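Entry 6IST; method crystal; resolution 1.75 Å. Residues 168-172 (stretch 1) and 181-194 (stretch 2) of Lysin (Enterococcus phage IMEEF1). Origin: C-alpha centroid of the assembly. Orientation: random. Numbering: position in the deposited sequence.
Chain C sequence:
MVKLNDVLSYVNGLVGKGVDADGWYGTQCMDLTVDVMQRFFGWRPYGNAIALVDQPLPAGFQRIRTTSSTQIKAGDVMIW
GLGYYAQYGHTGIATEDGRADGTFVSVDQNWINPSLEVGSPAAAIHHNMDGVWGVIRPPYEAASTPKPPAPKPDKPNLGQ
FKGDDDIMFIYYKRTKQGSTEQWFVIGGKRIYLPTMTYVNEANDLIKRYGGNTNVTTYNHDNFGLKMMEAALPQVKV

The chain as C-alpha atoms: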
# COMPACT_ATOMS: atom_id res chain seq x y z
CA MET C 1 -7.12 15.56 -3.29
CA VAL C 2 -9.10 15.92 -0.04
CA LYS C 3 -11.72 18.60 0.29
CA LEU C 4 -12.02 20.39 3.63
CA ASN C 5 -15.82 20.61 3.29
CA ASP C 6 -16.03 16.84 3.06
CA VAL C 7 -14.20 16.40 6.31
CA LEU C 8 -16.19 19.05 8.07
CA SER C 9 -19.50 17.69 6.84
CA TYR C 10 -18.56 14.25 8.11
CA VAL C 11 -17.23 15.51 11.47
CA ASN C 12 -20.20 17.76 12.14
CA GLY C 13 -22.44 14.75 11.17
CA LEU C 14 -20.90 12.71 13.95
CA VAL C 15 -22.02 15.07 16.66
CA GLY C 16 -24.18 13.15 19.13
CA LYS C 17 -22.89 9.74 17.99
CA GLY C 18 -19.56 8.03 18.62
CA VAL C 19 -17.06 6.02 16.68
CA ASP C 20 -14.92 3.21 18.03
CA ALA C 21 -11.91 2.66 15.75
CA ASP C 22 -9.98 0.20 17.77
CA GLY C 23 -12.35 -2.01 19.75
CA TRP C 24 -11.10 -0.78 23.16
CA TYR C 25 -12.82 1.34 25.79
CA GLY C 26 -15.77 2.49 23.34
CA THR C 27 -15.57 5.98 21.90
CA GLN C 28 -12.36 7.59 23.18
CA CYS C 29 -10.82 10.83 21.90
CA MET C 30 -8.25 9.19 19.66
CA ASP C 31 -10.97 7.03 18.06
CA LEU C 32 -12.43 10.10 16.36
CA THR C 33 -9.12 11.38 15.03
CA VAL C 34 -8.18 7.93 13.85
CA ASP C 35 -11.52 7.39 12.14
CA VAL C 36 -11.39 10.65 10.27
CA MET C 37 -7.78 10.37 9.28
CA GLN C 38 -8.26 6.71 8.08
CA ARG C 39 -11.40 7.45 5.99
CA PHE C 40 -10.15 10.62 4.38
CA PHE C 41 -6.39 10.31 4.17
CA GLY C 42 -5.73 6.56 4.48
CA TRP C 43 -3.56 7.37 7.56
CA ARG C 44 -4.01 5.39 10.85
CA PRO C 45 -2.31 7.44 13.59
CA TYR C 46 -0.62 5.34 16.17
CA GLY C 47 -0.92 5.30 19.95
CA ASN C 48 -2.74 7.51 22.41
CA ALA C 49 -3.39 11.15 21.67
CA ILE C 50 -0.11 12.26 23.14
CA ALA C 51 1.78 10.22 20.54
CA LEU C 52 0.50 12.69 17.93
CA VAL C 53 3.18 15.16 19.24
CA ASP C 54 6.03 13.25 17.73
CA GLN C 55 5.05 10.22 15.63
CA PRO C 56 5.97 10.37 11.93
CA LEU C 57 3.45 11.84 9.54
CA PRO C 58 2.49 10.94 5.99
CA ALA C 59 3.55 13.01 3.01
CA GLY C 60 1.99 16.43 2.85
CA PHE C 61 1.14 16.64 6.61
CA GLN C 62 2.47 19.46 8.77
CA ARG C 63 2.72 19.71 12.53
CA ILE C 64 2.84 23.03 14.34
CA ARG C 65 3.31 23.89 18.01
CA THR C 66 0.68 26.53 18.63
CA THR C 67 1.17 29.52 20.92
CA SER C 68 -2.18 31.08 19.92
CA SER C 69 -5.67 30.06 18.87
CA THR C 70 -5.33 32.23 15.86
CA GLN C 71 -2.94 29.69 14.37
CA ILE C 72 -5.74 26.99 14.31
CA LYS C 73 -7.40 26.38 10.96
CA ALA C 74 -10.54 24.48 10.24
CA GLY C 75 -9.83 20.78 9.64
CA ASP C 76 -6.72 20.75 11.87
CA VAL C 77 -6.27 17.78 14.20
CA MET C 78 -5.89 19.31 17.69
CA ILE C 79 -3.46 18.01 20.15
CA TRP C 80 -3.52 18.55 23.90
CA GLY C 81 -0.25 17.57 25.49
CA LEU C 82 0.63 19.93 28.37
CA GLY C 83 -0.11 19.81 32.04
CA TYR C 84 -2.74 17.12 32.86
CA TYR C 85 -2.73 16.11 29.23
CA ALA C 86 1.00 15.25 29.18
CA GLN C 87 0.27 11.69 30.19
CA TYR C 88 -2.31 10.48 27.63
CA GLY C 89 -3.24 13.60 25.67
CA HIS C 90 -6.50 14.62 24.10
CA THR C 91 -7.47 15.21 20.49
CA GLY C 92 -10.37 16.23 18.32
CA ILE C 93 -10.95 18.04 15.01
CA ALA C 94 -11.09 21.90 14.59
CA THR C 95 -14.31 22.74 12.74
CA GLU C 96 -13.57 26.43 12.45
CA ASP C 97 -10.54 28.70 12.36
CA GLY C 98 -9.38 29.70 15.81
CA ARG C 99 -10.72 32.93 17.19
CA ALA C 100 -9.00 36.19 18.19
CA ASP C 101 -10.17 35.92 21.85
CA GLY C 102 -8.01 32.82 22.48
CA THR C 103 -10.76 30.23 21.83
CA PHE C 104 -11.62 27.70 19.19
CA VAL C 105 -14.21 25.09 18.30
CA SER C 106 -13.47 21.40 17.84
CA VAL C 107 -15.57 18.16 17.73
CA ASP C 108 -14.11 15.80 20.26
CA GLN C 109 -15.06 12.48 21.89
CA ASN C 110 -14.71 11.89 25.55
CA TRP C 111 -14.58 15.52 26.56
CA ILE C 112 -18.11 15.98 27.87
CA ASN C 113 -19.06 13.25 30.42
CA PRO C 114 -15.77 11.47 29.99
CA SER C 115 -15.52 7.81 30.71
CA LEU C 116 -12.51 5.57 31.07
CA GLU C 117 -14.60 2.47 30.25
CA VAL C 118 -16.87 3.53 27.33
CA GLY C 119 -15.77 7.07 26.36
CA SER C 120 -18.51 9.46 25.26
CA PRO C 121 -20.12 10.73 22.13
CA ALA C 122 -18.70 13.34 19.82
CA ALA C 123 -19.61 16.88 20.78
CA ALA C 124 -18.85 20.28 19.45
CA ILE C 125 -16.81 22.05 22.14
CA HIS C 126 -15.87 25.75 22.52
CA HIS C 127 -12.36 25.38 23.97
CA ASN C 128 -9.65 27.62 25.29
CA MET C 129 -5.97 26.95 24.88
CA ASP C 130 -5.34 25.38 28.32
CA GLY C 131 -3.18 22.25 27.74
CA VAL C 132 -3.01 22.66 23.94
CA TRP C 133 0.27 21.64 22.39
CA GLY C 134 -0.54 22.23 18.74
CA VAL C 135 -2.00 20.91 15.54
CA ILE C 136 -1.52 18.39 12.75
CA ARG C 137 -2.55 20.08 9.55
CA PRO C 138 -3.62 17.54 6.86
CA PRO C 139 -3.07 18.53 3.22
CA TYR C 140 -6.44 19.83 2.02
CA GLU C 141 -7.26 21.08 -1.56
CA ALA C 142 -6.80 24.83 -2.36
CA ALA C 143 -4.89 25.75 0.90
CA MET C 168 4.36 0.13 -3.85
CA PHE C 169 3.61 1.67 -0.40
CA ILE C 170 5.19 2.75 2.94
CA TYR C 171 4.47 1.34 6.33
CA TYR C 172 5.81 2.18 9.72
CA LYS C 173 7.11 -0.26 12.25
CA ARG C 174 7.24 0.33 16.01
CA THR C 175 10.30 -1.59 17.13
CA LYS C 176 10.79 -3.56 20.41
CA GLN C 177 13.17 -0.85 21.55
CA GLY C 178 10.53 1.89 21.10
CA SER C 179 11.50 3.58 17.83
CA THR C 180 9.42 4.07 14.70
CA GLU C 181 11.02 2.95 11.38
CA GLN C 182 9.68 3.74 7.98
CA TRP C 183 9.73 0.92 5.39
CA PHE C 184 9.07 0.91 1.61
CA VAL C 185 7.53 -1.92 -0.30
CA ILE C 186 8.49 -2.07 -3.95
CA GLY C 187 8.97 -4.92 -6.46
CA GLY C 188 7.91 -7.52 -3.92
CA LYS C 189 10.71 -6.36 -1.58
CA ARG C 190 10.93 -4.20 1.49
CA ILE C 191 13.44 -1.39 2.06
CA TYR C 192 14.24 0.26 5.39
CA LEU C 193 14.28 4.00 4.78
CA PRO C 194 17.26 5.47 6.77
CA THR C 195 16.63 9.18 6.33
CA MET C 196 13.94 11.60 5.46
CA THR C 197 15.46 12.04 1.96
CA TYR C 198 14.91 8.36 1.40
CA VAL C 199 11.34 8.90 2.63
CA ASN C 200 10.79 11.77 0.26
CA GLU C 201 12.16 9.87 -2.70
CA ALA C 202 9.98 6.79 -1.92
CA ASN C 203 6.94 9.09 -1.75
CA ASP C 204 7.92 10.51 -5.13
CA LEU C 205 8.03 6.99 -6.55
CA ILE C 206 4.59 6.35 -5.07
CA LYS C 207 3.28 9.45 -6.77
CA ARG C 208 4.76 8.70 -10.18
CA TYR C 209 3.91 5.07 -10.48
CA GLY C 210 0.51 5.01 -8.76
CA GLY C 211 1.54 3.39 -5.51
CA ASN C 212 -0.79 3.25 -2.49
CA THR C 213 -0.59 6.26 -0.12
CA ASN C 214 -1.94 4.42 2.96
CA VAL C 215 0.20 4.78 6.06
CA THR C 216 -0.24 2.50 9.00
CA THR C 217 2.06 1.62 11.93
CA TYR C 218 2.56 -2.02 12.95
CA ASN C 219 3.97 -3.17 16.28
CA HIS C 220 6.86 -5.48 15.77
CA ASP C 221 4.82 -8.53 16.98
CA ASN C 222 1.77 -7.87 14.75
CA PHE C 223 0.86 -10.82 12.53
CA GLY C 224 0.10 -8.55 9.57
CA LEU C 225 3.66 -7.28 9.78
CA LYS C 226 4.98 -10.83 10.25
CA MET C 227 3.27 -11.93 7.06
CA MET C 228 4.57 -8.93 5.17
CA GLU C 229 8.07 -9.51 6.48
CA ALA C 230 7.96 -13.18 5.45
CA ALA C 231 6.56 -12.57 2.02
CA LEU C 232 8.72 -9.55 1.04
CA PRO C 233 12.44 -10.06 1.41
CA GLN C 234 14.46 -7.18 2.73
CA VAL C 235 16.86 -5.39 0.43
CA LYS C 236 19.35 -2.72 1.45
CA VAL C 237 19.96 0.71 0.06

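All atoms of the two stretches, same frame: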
# COMPACT_ATOMS: atom_id res chain seq x y z
N MET C 168 3.37 -0.81 -4.34
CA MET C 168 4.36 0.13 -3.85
C MET C 168 3.65 0.89 -2.73
O MET C 168 2.60 1.47 -3.00
CB MET C 168 4.71 1.11 -4.96
CG MET C 168 6.14 1.52 -5.12
SD MET C 168 6.26 2.70 -6.50
CE MET C 168 6.50 1.52 -7.79
N PHE C 169 4.18 0.89 -1.50
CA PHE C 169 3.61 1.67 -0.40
C PHE C 169 4.63 1.77 0.74
O PHE C 169 5.66 1.11 0.69
CB PHE C 169 2.34 1.08 0.10
CG PHE C 169 2.45 -0.35 0.55
CD1 PHE C 169 2.75 -0.62 1.84
CD2 PHE C 169 2.18 -1.40 -0.33
CE1 PHE C 169 2.80 -1.93 2.28
CE2 PHE C 169 2.27 -2.74 0.09
CZ PHE C 169 2.56 -2.98 1.41
N ILE C 170 4.35 2.62 1.73
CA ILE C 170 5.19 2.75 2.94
C ILE C 170 4.39 2.29 4.09
O ILE C 170 3.19 2.52 4.14
CB ILE C 170 5.56 4.24 3.15
CG1 ILE C 170 6.64 4.67 2.14
CG2 ILE C 170 6.05 4.53 4.59
CD1 ILE C 170 6.93 6.13 2.05
N TYR C 171 5.06 1.71 5.07
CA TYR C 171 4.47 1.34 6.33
C TYR C 171 5.45 1.70 7.39
O TYR C 171 6.66 1.88 7.11
CB TYR C 171 4.00 -0.12 6.42
CG TYR C 171 5.10 -1.13 6.42
CD1 TYR C 171 5.76 -1.47 7.60
CD2 TYR C 171 5.51 -1.72 5.23
CE1 TYR C 171 6.81 -2.36 7.59
CE2 TYR C 171 6.54 -2.65 5.22
CZ TYR C 171 7.18 -2.97 6.39
OH TYR C 171 8.26 -3.88 6.33
N TYR C 172 4.93 1.87 8.60
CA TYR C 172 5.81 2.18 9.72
C TYR C 172 5.83 1.02 10.61
O TYR C 172 4.86 0.33 10.79
CB TYR C 172 5.42 3.38 10.53
CG TYR C 172 5.20 4.66 9.81
CD1 TYR C 172 5.80 4.95 8.60
CD2 TYR C 172 4.43 5.63 10.38
CE1 TYR C 172 5.58 6.18 7.95
CE2 TYR C 172 4.22 6.86 9.75
CZ TYR C 172 4.81 7.15 8.57
OH TYR C 172 4.56 8.38 7.96
N GLU C 181 10.34 3.06 12.69
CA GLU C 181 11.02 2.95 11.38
C GLU C 181 10.08 3.08 10.23
O GLU C 181 8.96 2.59 10.32
CB GLU C 181 11.60 1.58 11.27
CG GLU C 181 12.73 1.31 12.28
CD GLU C 181 13.23 -0.14 12.21
OE1 GLU C 181 12.60 -1.04 11.57
OE2 GLU C 181 14.25 -0.41 12.87
N GLN C 182 10.50 3.71 9.14
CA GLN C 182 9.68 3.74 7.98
C GLN C 182 10.26 2.71 6.97
O GLN C 182 11.53 2.69 6.79
CB GLN C 182 9.70 5.14 7.36
CG GLN C 182 9.24 6.29 8.26
CD GLN C 182 8.79 7.51 7.52
OE1 GLN C 182 8.25 7.43 6.38
NE2 GLN C 182 8.98 8.68 8.15
N TRP C 183 9.38 1.96 6.31
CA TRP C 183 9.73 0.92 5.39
C TRP C 183 8.99 1.10 4.08
O TRP C 183 7.88 1.57 4.10
CB TRP C 183 9.37 -0.44 5.99
CG TRP C 183 10.25 -0.87 7.09
CD1 TRP C 183 10.23 -0.46 8.37
CD2 TRP C 183 11.32 -1.81 6.98
NE1 TRP C 183 11.23 -1.06 9.08
CE2 TRP C 183 11.90 -1.93 8.26
CE3 TRP C 183 11.83 -2.56 5.91
CZ2 TRP C 183 12.96 -2.79 8.51
CZ3 TRP C 183 12.87 -3.44 6.16
CH2 TRP C 183 13.41 -3.56 7.46
N PHE C 184 9.63 0.75 2.97
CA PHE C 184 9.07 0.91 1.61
C PHE C 184 8.96 -0.41 0.95
O PHE C 184 9.92 -1.13 0.87
CB PHE C 184 9.96 1.85 0.87
CG PHE C 184 9.55 2.20 -0.54
CD1 PHE C 184 8.27 2.52 -0.86
CD2 PHE C 184 10.53 2.27 -1.52
CE1 PHE C 184 7.94 2.85 -2.16
CE2 PHE C 184 10.23 2.62 -2.82
CZ PHE C 184 8.91 2.90 -3.13
N VAL C 185 7.77 -0.72 0.45
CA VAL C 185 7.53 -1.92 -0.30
C VAL C 185 7.52 -1.57 -1.76
O VAL C 185 6.82 -0.65 -2.17
CB VAL C 185 6.17 -2.53 0.13
CG1 VAL C 185 5.78 -3.73 -0.73
CG2 VAL C 185 6.26 -2.88 1.60
N ILE C 186 8.36 -2.28 -2.52
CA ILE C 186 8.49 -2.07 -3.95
C ILE C 186 9.07 -3.33 -4.58
O ILE C 186 9.98 -3.92 -4.02
CB ILE C 186 9.42 -0.86 -4.26
CG1 ILE C 186 9.60 -0.68 -5.77
CG2 ILE C 186 10.76 -0.98 -3.56
CD1 ILE C 186 10.16 0.64 -6.21
N GLY C 187 8.52 -3.70 -5.73
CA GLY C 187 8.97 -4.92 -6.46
C GLY C 187 8.93 -6.21 -5.65
O GLY C 187 9.77 -7.07 -5.83
N GLY C 188 7.97 -6.34 -4.76
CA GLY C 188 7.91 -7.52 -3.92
C GLY C 188 9.01 -7.57 -2.87
O GLY C 188 9.24 -8.62 -2.31
N LYS C 189 9.65 -6.44 -2.59
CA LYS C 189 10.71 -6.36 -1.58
C LYS C 189 10.38 -5.25 -0.56
O LYS C 189 9.51 -4.44 -0.75
CB LYS C 189 12.08 -6.01 -2.18
CG LYS C 189 12.51 -6.74 -3.44
CD LYS C 189 12.50 -8.21 -3.25
CE LYS C 189 13.42 -8.94 -4.24
NZ LYS C 189 13.40 -8.41 -5.62
N ARG C 190 11.10 -5.24 0.52
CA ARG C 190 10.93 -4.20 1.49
C ARG C 190 12.26 -3.50 1.78
O ARG C 190 13.31 -4.12 1.91
CB ARG C 190 10.22 -4.70 2.72
CG ARG C 190 10.96 -5.68 3.54
CD ARG C 190 9.99 -6.39 4.51
NE ARG C 190 10.69 -7.56 5.00
CZ ARG C 190 11.53 -7.59 6.03
NH1 ARG C 190 11.73 -6.53 6.81
NH2 ARG C 190 12.13 -8.72 6.32
N ILE C 191 12.23 -2.20 1.85
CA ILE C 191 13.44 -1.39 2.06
C ILE C 191 13.27 -0.54 3.29
O ILE C 191 12.33 0.18 3.37
CB ILE C 191 13.70 -0.47 0.87
CG1 ILE C 191 13.74 -1.33 -0.41
CG2 ILE C 191 14.98 0.35 1.11
CD1 ILE C 191 14.14 -0.61 -1.68
N TYR C 192 14.16 -0.66 4.27
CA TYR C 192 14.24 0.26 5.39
C TYR C 192 14.72 1.62 4.90
O TYR C 192 15.71 1.73 4.15
CB TYR C 192 15.14 -0.26 6.53
CG TYR C 192 15.45 0.78 7.55
CD1 TYR C 192 14.46 1.23 8.40
CD2 TYR C 192 16.75 1.28 7.71
CE1 TYR C 192 14.72 2.22 9.34
CE2 TYR C 192 17.03 2.26 8.65
CZ TYR C 192 16.01 2.71 9.48
OH TYR C 192 16.21 3.64 10.42
N LEU C 193 13.95 2.66 5.20
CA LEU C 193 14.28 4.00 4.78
C LEU C 193 15.11 4.75 5.88
O LEU C 193 14.59 5.16 6.88
CB LEU C 193 12.99 4.77 4.51
CG LEU C 193 12.12 4.19 3.40
CD1 LEU C 193 10.76 4.90 3.47
CD2 LEU C 193 12.73 4.17 2.01
N PRO C 194 16.42 4.95 5.67
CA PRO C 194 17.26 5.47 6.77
C PRO C 194 17.12 6.95 7.10
O PRO C 194 17.37 7.33 8.25
CB PRO C 194 18.70 5.15 6.33
CG PRO C 194 18.58 4.25 5.16
CD PRO C 194 17.22 4.44 4.54
O HOH W 1 9.96 -4.51 8.29
O HOH W 2 6.04 8.73 5.70

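Antiparallel β-pairing illustrates a general principle: the backbone fixes the register, and the register decides which side chains meet. In this phage lysin, strand 169-172 runs against strand 181-186 at 152° between their N-to-C directions. Two hydrogen-bonded pairs set the alignment. Phe 169 N donates to Val 185 O (3.1 Å) and Val 185 N returns a bond to Phe 169 O (2.8 Å, nearly linear at 175°); Tyr 171 N to Trp 183 O (3.0 Å) and Trp 183 N to Tyr 171 O (2.8 Å) repeat the pattern. Weaker CA-H...O contacts add to the pairing, from Ile 170 CA to Trp 183 O (3.2 Å) between the two pairs and from Tyr 172 CA to Glu 181 O (3.2 Å) beyond the second.

Alternation then sorts the side chains. Phe 169, Tyr 171, Trp 183 and Val 185 share one face, where aliphatic groups pack on aromatic rings. Val 185 CB sits over the Phe 169 ring, 3.9 Å from its centroid, and Trp 183 CB lies over the Tyr 171 ring, 3.6 Å from its centroid. The Tyr 171 ring and the five-membered ring of Trp 183 are almost parallel (4°), yet slid so far apart that they barely overlap. Val 185 CG2 meets the edge of the Tyr 171 ring, 3.6 Å from CE2.

On the face of Ile 170 and Phe 184, Ile 170 CG1 approaches Phe 184 CD1 (4.0 Å). Met 168 CG also reaches this ring, 3.7 Å from Phe 184 CZ.

Polar groups at the ends of side chains are joined through water. One water lies 2.7 Å from Tyr 172 OH and donates to Gln 182 OE1, also at 2.7 Å. Another pairs with Tyr 171 OH (2.7 Å) and accepts a weak bond from Arg 190 NH1 (3.1 Å), a link that accompanies the direct contact of Arg 190 CD with Tyr 171 OH (3.6 Å).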